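Local coordinates for protein SxtG (Microseira wollei, PDB 6U1R) that acts as an amidinotransferase in saxitoxin biosynthesis, probably transferring the amidino group of arginine through a covalent amidino-cysteine intermediate, at the interface of chains A and B. Sequence-based numbering; all coordinates share one arbitrary frame. Chains: chain A/B, SxtG.

Contact 1: the interface of chains A and B. Residues chain A 114, 118-119, 158, 161; chain B 121-123, 157, 186.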
ATOM      1  N   ASP A 114      10.594   7.269  16.291  1.00 25.33           N
ATOM      2  CA  ASP A 114      10.057   8.502  16.885  1.00 25.78           C
ATOM      3  C   ASP A 114       8.528   8.517  16.832  1.00 22.45           C
ATOM      4  O   ASP A 114       7.905   9.249  16.049  1.00 22.99           O
ATOM      5  CB  ASP A 114      10.587   9.734  16.159  1.00 27.69           C
ATOM      6  CG  ASP A 114      12.068   9.968  16.370  1.00 37.03           C
ATOM      7  OD1 ASP A 114      12.654   9.408  17.329  1.00 34.93           O
ATOM      8  OD2 ASP A 114      12.633  10.752  15.572  1.00 33.65           O
ATOM      9  N   SER A 118       4.897  14.456  15.300  1.00 19.10           N
ATOM     10  CA  SER A 118       3.663  14.758  14.581  1.00 18.57           C
ATOM     11  C   SER A 118       3.825  14.445  13.088  1.00 16.19           C
ATOM     12  O   SER A 118       4.937  14.306  12.567  1.00 17.38           O
ATOM     13  CB  SER A 118       3.284  16.231  14.758  1.00 19.88           C
ATOM     14  OG  SER A 118       4.271  17.059  14.168  1.00 19.77           O
ATOM     15  N   PHE A 119       2.691  14.301  12.404  1.00 17.30           N
ATOM     16  CA  PHE A 119       2.696  14.206  10.949  1.00 17.22           C
ATOM     17  C   PHE A 119       1.347  14.675  10.404  1.00 15.76           C
ATOM     18  O   PHE A 119       0.387  14.885  11.143  1.00 16.47           O
ATOM     19  CB  PHE A 119       3.061  12.785  10.483  1.00 15.86           C
ATOM     20  CG  PHE A 119       2.212  11.680  11.089  1.00 16.51           C
ATOM     21  CD1 PHE A 119       1.005  11.321  10.511  1.00 15.59           C
ATOM     22  CD2 PHE A 119       2.639  10.994  12.221  1.00 16.30           C
ATOM     23  CE1 PHE A 119       0.240  10.283  11.037  1.00 14.60           C
ATOM     24  CE2 PHE A 119       1.874   9.960  12.768  1.00 15.29           C
ATOM     25  CZ  PHE A 119       0.670   9.607  12.182  1.00 15.66           C
ATOM     26  N   PHE A 158       1.831   5.569  10.023  1.00 12.98           N
ATOM     27  CA  PHE A 158       3.234   5.268   9.769  1.00 11.94           C
ATOM     28  C   PHE A 158       3.762   4.197  10.711  1.00 12.80           C
ATOM     29  O   PHE A 158       4.976   4.101  10.938  1.00 12.13           O
ATOM     30  CB  PHE A 158       4.070   6.547   9.870  1.00 14.94           C
ATOM     31  CG  PHE A 158       3.771   7.530   8.780  1.00 15.49           C
ATOM     32  CD1 PHE A 158       4.148   7.254   7.481  1.00 16.03           C
ATOM     33  CD2 PHE A 158       3.075   8.705   9.039  1.00 13.70           C
ATOM     34  CE1 PHE A 158       3.869   8.125   6.449  1.00 16.18           C
ATOM     35  CE2 PHE A 158       2.781   9.583   7.994  1.00 15.10           C
ATOM     36  CZ  PHE A 158       3.178   9.292   6.707  1.00 14.80           C
ATOM     37  N   TRP A 161       6.799   1.770   9.962  1.00 14.18           N
ATOM     38  CA  TRP A 161       8.169   2.254   9.791  1.00 15.43           C
ATOM     39  C   TRP A 161       9.163   1.510  10.680  1.00 16.53           C
ATOM     40  O   TRP A 161      10.277   1.190  10.240  1.00 16.46           O
ATOM     41  CB  TRP A 161       8.209   3.758  10.057  1.00 15.04           C
ATOM     42  CG  TRP A 161       7.834   4.569   8.835  1.00 16.09           C
ATOM     43  CD1 TRP A 161       7.130   4.139   7.725  1.00 15.67           C
ATOM     44  CD2 TRP A 161       8.177   5.933   8.584  1.00 17.31           C
ATOM     45  NE1 TRP A 161       7.021   5.163   6.813  1.00 17.07           N
ATOM     46  CE2 TRP A 161       7.654   6.272   7.315  1.00 17.51           C
ATOM     47  CE3 TRP A 161       8.882   6.899   9.307  1.00 19.21           C
ATOM     48  CZ2 TRP A 161       7.814   7.540   6.759  1.00 18.16           C
ATOM     49  CZ3 TRP A 161       9.040   8.158   8.756  1.00 20.36           C
ATOM     50  CH2 TRP A 161       8.510   8.467   7.493  1.00 18.05           C
TER
ATOM     51  N   THR B 121       5.857  13.727   7.319  1.00 17.04           N
ATOM     52  CA  THR B 121       5.996  12.417   7.939  1.00 17.36           C
ATOM     53  C   THR B 121       6.755  12.602   9.244  1.00 19.62           C
ATOM     54  O   THR B 121       7.193  13.718   9.562  1.00 18.62           O
ATOM     55  CB  THR B 121       6.760  11.447   7.037  1.00 18.26           C
ATOM     56  OG1 THR B 121       8.153  11.850   6.964  1.00 17.00           O
ATOM     57  CG2 THR B 121       6.160  11.423   5.654  1.00 17.36           C
ATOM     58  N   PRO B 122       6.969  11.535  10.007  1.00 19.75           N
ATOM     59  CA  PRO B 122       7.832  11.663  11.190  1.00 18.08           C
ATOM     60  C   PRO B 122       9.253  12.086  10.868  1.00 22.29           C
ATOM     61  O   PRO B 122       9.966  12.526  11.778  1.00 23.41           O
ATOM     62  CB  PRO B 122       7.793  10.253  11.808  1.00 19.89           C
ATOM     63  CG  PRO B 122       6.495   9.677  11.345  1.00 18.39           C
ATOM     64  CD  PRO B 122       6.312  10.216   9.939  1.00 17.81           C
ATOM     65  N   ALA B 123       9.700  11.966   9.614  1.00 19.33           N
ATOM     66  CA  ALA B 123      11.094  12.214   9.281  1.00 19.18           C
ATOM     67  C   ALA B 123      11.332  13.430   8.397  1.00 22.15           C
ATOM     68  O   ALA B 123      12.494  13.844   8.258  1.00 19.70           O
ATOM     69  CB  ALA B 123      11.695  10.989   8.589  1.00 19.79           C
ATOM     70  N   TYR B 157       4.005  12.350  -2.768  1.00 15.47           N
ATOM     71  CA  TYR B 157       3.610  11.287  -1.837  1.00 15.05           C
ATOM     72  C   TYR B 157       2.108  11.022  -1.865  1.00 14.43           C
ATOM     73  O   TYR B 157       1.672   9.884  -1.659  1.00 15.94           O
ATOM     74  CB  TYR B 157       4.035  11.701  -0.429  1.00 14.88           C
ATOM     75  CG  TYR B 157       4.481  10.611   0.536  1.00 14.82           C
ATOM     76  CD1 TYR B 157       5.510   9.730   0.207  1.00 14.79           C
ATOM     77  CD2 TYR B 157       3.936  10.541   1.805  1.00 16.24           C
ATOM     78  CE1 TYR B 157       5.958   8.778   1.103  1.00 15.00           C
ATOM     79  CE2 TYR B 157       4.362   9.589   2.723  1.00 15.37           C
ATOM     80  CZ  TYR B 157       5.374   8.709   2.378  1.00 17.21           C
ATOM     81  OH  TYR B 157       5.793   7.783   3.328  1.00 17.63           O
ATOM     82  N   PHE B 186      13.526   8.608   3.589  1.00 16.26           N
ATOM     83  CA  PHE B 186      14.591   9.204   4.383  1.00 16.72           C
ATOM     84  C   PHE B 186      15.671   9.800   3.477  1.00 18.41           C
ATOM     85  O   PHE B 186      15.799   9.453   2.297  1.00 16.59           O
ATOM     86  CB  PHE B 186      15.264   8.158   5.278  1.00 18.33           C
ATOM     87  CG  PHE B 186      14.394   7.612   6.378  1.00 18.59           C
ATOM     88  CD1 PHE B 186      13.136   8.133   6.635  1.00 18.41           C
ATOM     89  CD2 PHE B 186      14.859   6.567   7.170  1.00 21.14           C
ATOM     90  CE1 PHE B 186      12.355   7.620   7.662  1.00 18.60           C
ATOM     91  CE2 PHE B 186      14.088   6.053   8.191  1.00 20.10           C
ATOM     92  CZ  PHE B 186      12.841   6.578   8.445  1.00 19.19           C
TER
HETATM   93  O   HOH W   1       5.421   5.017   4.351  1.00 19.05           O

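Contact 2: the interface of chains A and B. Residues chain A 148, 164, 177-179; chain B 179-181, 212, 241.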
ATOM      1  N   GLU A 148       0.826  -5.124   4.172  1.00 11.77           N
ATOM      2  CA  GLU A 148       0.623  -3.975   5.050  1.00 12.47           C
ATOM      3  C   GLU A 148      -0.838  -3.545   4.994  1.00 12.19           C
ATOM      4  O   GLU A 148      -1.367  -3.221   3.918  1.00 12.65           O
ATOM      5  CB  GLU A 148       1.550  -2.817   4.673  1.00 12.58           C
ATOM      6  CG  GLU A 148       3.034  -3.243   4.602  1.00 13.85           C
ATOM      7  CD  GLU A 148       4.035  -2.098   4.678  1.00 16.28           C
ATOM      8  OE1 GLU A 148       3.618  -0.917   4.747  1.00 17.82           O
ATOM      9  OE2 GLU A 148       5.257  -2.393   4.661  1.00 15.88           O
ATOM     10  N   ARG A 164      10.562  -1.663   8.890  1.00 14.28           N
ATOM     11  CA  ARG A 164      11.016  -1.691   7.503  1.00 15.49           C
ATOM     12  C   ARG A 164      12.406  -2.314   7.351  1.00 16.75           C
ATOM     13  O   ARG A 164      12.696  -2.910   6.305  1.00 15.58           O
ATOM     14  CB  ARG A 164      10.984  -0.278   6.916  1.00 15.68           C
ATOM     15  CG  ARG A 164       9.576   0.171   6.476  1.00 17.13           C
ATOM     16  CD  ARG A 164       8.938  -0.771   5.425  1.00 19.08           C
ATOM     17  NE  ARG A 164       7.526  -0.447   5.129  1.00 17.11           N
ATOM     18  CZ  ARG A 164       7.173   0.601   4.402  1.00 17.03           C
ATOM     19  NH1 ARG A 164       8.108   1.413   3.942  1.00 16.34           N
ATOM     20  NH2 ARG A 164       5.908   0.848   4.137  1.00 17.05           N
ATOM     21  N   TRP A 177       5.837  -9.010  -0.618  1.00 16.48           N
ATOM     22  CA  TRP A 177       5.665  -7.851   0.254  1.00 16.06           C
ATOM     23  C   TRP A 177       4.783  -6.859  -0.488  1.00 16.36           C
ATOM     24  O   TRP A 177       5.196  -6.277  -1.496  1.00 16.35           O
ATOM     25  CB  TRP A 177       7.026  -7.259   0.621  1.00 15.72           C
ATOM     26  CG  TRP A 177       7.024  -6.026   1.470  1.00 16.40           C
ATOM     27  CD1 TRP A 177       6.045  -5.602   2.322  1.00 15.41           C
ATOM     28  CD2 TRP A 177       8.072  -5.056   1.546  1.00 15.95           C
ATOM     29  NE1 TRP A 177       6.418  -4.419   2.914  1.00 16.60           N
ATOM     30  CE2 TRP A 177       7.658  -4.062   2.448  1.00 16.94           C
ATOM     31  CE3 TRP A 177       9.315  -4.923   0.918  1.00 16.48           C
ATOM     32  CZ2 TRP A 177       8.447  -2.953   2.750  1.00 17.43           C
ATOM     33  CZ3 TRP A 177      10.085  -3.821   1.202  1.00 17.82           C
ATOM     34  CH2 TRP A 177       9.659  -2.850   2.118  1.00 17.65           C
ATOM     35  N   THR A 178       3.566  -6.668   0.006  1.00 14.97           N
ATOM     36  CA  THR A 178       2.581  -5.880  -0.704  1.00 14.29           C
ATOM     37  C   THR A 178       1.885  -4.981   0.306  1.00 15.23           C
ATOM     38  O   THR A 178       1.965  -5.201   1.519  1.00 14.91           O
ATOM     39  CB  THR A 178       1.558  -6.767  -1.443  1.00 17.01           C
ATOM     40  OG1 THR A 178       0.763  -7.488  -0.508  1.00 20.33           O
ATOM     41  CG2 THR A 178       2.229  -7.794  -2.305  1.00 16.78           C
ATOM     42  N   ALA A 179       1.225  -3.945  -0.199  1.00 14.62           N
ATOM     43  CA  ALA A 179       0.441  -3.053   0.640  1.00 13.26           C
ATOM     44  C   ALA A 179      -0.949  -2.888   0.043  1.00 14.40           C
ATOM     45  O   ALA A 179      -1.107  -2.821  -1.180  1.00 14.06           O
ATOM     46  CB  ALA A 179       1.105  -1.684   0.773  1.00 14.21           C
TER
ATOM     47  N   ALA B 179      -0.882  -1.705  -3.967  1.00 14.38           N
ATOM     48  CA  ALA B 179       0.146  -0.686  -3.776  1.00 14.35           C
ATOM     49  C   ALA B 179       1.481  -1.355  -3.474  1.00 15.21           C
ATOM     50  O   ALA B 179       1.545  -2.316  -2.693  1.00 15.16           O
ATOM     51  CB  ALA B 179      -0.209   0.285  -2.646  1.00 14.20           C
ATOM     52  N   ALA B 180       2.546  -0.859  -4.088  1.00 14.36           N
ATOM     53  CA  ALA B 180       3.867  -1.163  -3.555  1.00 14.20           C
ATOM     54  C   ALA B 180       3.980  -0.543  -2.160  1.00 15.03           C
ATOM     55  O   ALA B 180       3.347   0.477  -1.881  1.00 15.57           O
ATOM     56  CB  ALA B 180       4.973  -0.622  -4.461  1.00 15.77           C
ATOM     57  N   PRO B 181       4.730  -1.160  -1.249  1.00 15.03           N
ATOM     58  CA  PRO B 181       4.921  -0.553   0.073  1.00 15.86           C
ATOM     59  C   PRO B 181       5.332   0.909  -0.060  1.00 14.32           C
ATOM     60  O   PRO B 181       6.201   1.261  -0.866  1.00 15.78           O
ATOM     61  CB  PRO B 181       6.028  -1.403   0.697  1.00 17.49           C
ATOM     62  CG  PRO B 181       5.893  -2.745   0.018  1.00 17.91           C
ATOM     63  CD  PRO B 181       5.442  -2.447  -1.379  1.00 16.64           C
ATOM     64  N   PRO B 212      12.951   0.307  -1.983  1.00 15.37           N
ATOM     65  CA  PRO B 212      12.388   0.229  -3.339  1.00 16.18           C
ATOM     66  C   PRO B 212      11.589   1.479  -3.708  1.00 16.15           C
ATOM     67  O   PRO B 212      10.656   1.866  -2.997  1.00 14.84           O
ATOM     68  CB  PRO B 212      11.486  -1.018  -3.288  1.00 16.83           C
ATOM     69  CG  PRO B 212      11.681  -1.646  -1.945  1.00 19.13           C
ATOM     70  CD  PRO B 212      12.321  -0.646  -1.050  1.00 17.97           C
ATOM     71  N   TRP B 241      11.317  -5.325  -7.005  1.00 18.96           N
ATOM     72  CA  TRP B 241       9.986  -5.462  -6.417  1.00 19.08           C
ATOM     73  C   TRP B 241       8.933  -5.739  -7.479  1.00 18.90           C
ATOM     74  O   TRP B 241       8.092  -6.634  -7.322  1.00 18.48           O
ATOM     75  CB  TRP B 241       9.616  -4.209  -5.626  1.00 18.95           C
ATOM     76  CG  TRP B 241       8.312  -4.438  -4.899  1.00 16.12           C
ATOM     77  CD1 TRP B 241       8.160  -4.940  -3.645  1.00 17.54           C
ATOM     78  CD2 TRP B 241       6.991  -4.228  -5.415  1.00 16.61           C
ATOM     79  NE1 TRP B 241       6.819  -5.052  -3.342  1.00 16.70           N
ATOM     80  CE2 TRP B 241       6.083  -4.618  -4.412  1.00 16.34           C
ATOM     81  CE3 TRP B 241       6.487  -3.737  -6.633  1.00 16.68           C
ATOM     82  CZ2 TRP B 241       4.691  -4.540  -4.587  1.00 16.13           C
ATOM     83  CZ3 TRP B 241       5.109  -3.664  -6.805  1.00 16.32           C
ATOM     84  CH2 TRP B 241       4.228  -4.056  -5.784  1.00 16.53           C
TER

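Contact 1: the interface of chains A and B
The 3-10 helix 159-163 of chain A, with the loop residue A:Phe158 just before it and the short strand 119-120, receives a loop of chain B at B:Thr121 and B:Pro122, flanked by the loop residues B:Tyr157 and B:Phe186. A:Trp161 reaches across with the outer end of its indole, where CH2 at the rim meets B:Thr121 CB at 3.5 Å. B:Phe186 turns its edge onto one indole face, CE1 3.5 Å from A:Trp161 CZ3, with the ring planes 83° apart. B:Pro122 CD lies over the opposite face, 3.6 Å from the same CZ3, so the outer end of the indole is sandwiched between the proline and B:Phe186. B:Pro122 CD also lies above one face of A:Phe158, toward its rim, 3.7 Å from CD2, while the methyl CG2 of B:Thr121 touches CZ of that ring at 3.8 Å. The threonine hydroxyl OG1, between its own backbone N and carbonyl carbon (chi1 70°), accepts a bond from B:Ala123 N at 3.1 Å, which ties down the turn carrying the proline. No direct polar bond crosses here. Instead A:Trp161 NE1 sends an almost straight bond of 2.9 Å to water 1, which lies in the indole plane and in turn meets the phenol B:Tyr157 OH at 3.0 Å. The patch is thus an apolar seam with a bridging water, joining the two subunits of the two-fold dimer in the crystal and plausibly stabilising that pairing.

Contact 2: the interface of chains A and B
A:Trp177, on strand 176-179, and B:Pro181, in the loop after the equivalent strand of chain B, meet face to ring where two subunits of this amidinotransferase-family protein join through an antiparallel beta bridge. From CB the tryptophan side chain leaves with CG anti to the backbone N (chi1 178°), which lays the indole beneath the proline. B:Pro181 CG makes a CH-pi contact with the five-membered ring, 3.3 Å from its centroid, and a second with the six-membered ring. It is displaced toward the CE2-NE1 side, 3.3 Å from CE2, leaving CG and CD1 at the farther side of the ring. Farther out CZ2 comes under B:Pro181 CB at 3.5 Å. At the far rim CZ3 just reaches B:Pro212 CG, 4.1 Å away. NE1 itself donates in the ring plane to A:Glu148 OE2 at 2.9 Å, arriving on the anti side of that oxygen and 34° out of the carboxylate plane. OE2 also accepts from A:Arg164 NE on its syn side, while A:Arg164 NH2 forms a salt bridge to OE1 at 3.0 Å; this side-on, two-nitrogen grip should hold the carboxylate and, through it, the indole's rotation. The backbone oxygen of A:Trp177 is taken by the indole NE1 of B:Trp241, from helix 236-245, at 2.7 Å. At the bridge, A:Ala179 N and B:Ala179 O pair at 3.0 Å, and the reciprocal B:Ala179 N to A:Ala179 O bond matches it.

The C-alpha centres of contact 1 and contact 2 lie about 16 Å apart within the same two-fold A-B interface, and they have no residue in common. Chain A links them closely in sequence: the 3-10 helix 159-163 of contact 1 runs directly into helix 164-172, whose first residue, A:Arg164, belongs to contact 2. Two-fold symmetry repeats each contact with the chains exchanged, and the pairing of A:Ala179 with B:Ala179 places contact 2 near the axis. Their centres are about 18 Å and 16 Å, respectively, from the predicted active-site residue A:Asp215, so both appear to serve assembly rather than direct chemistry.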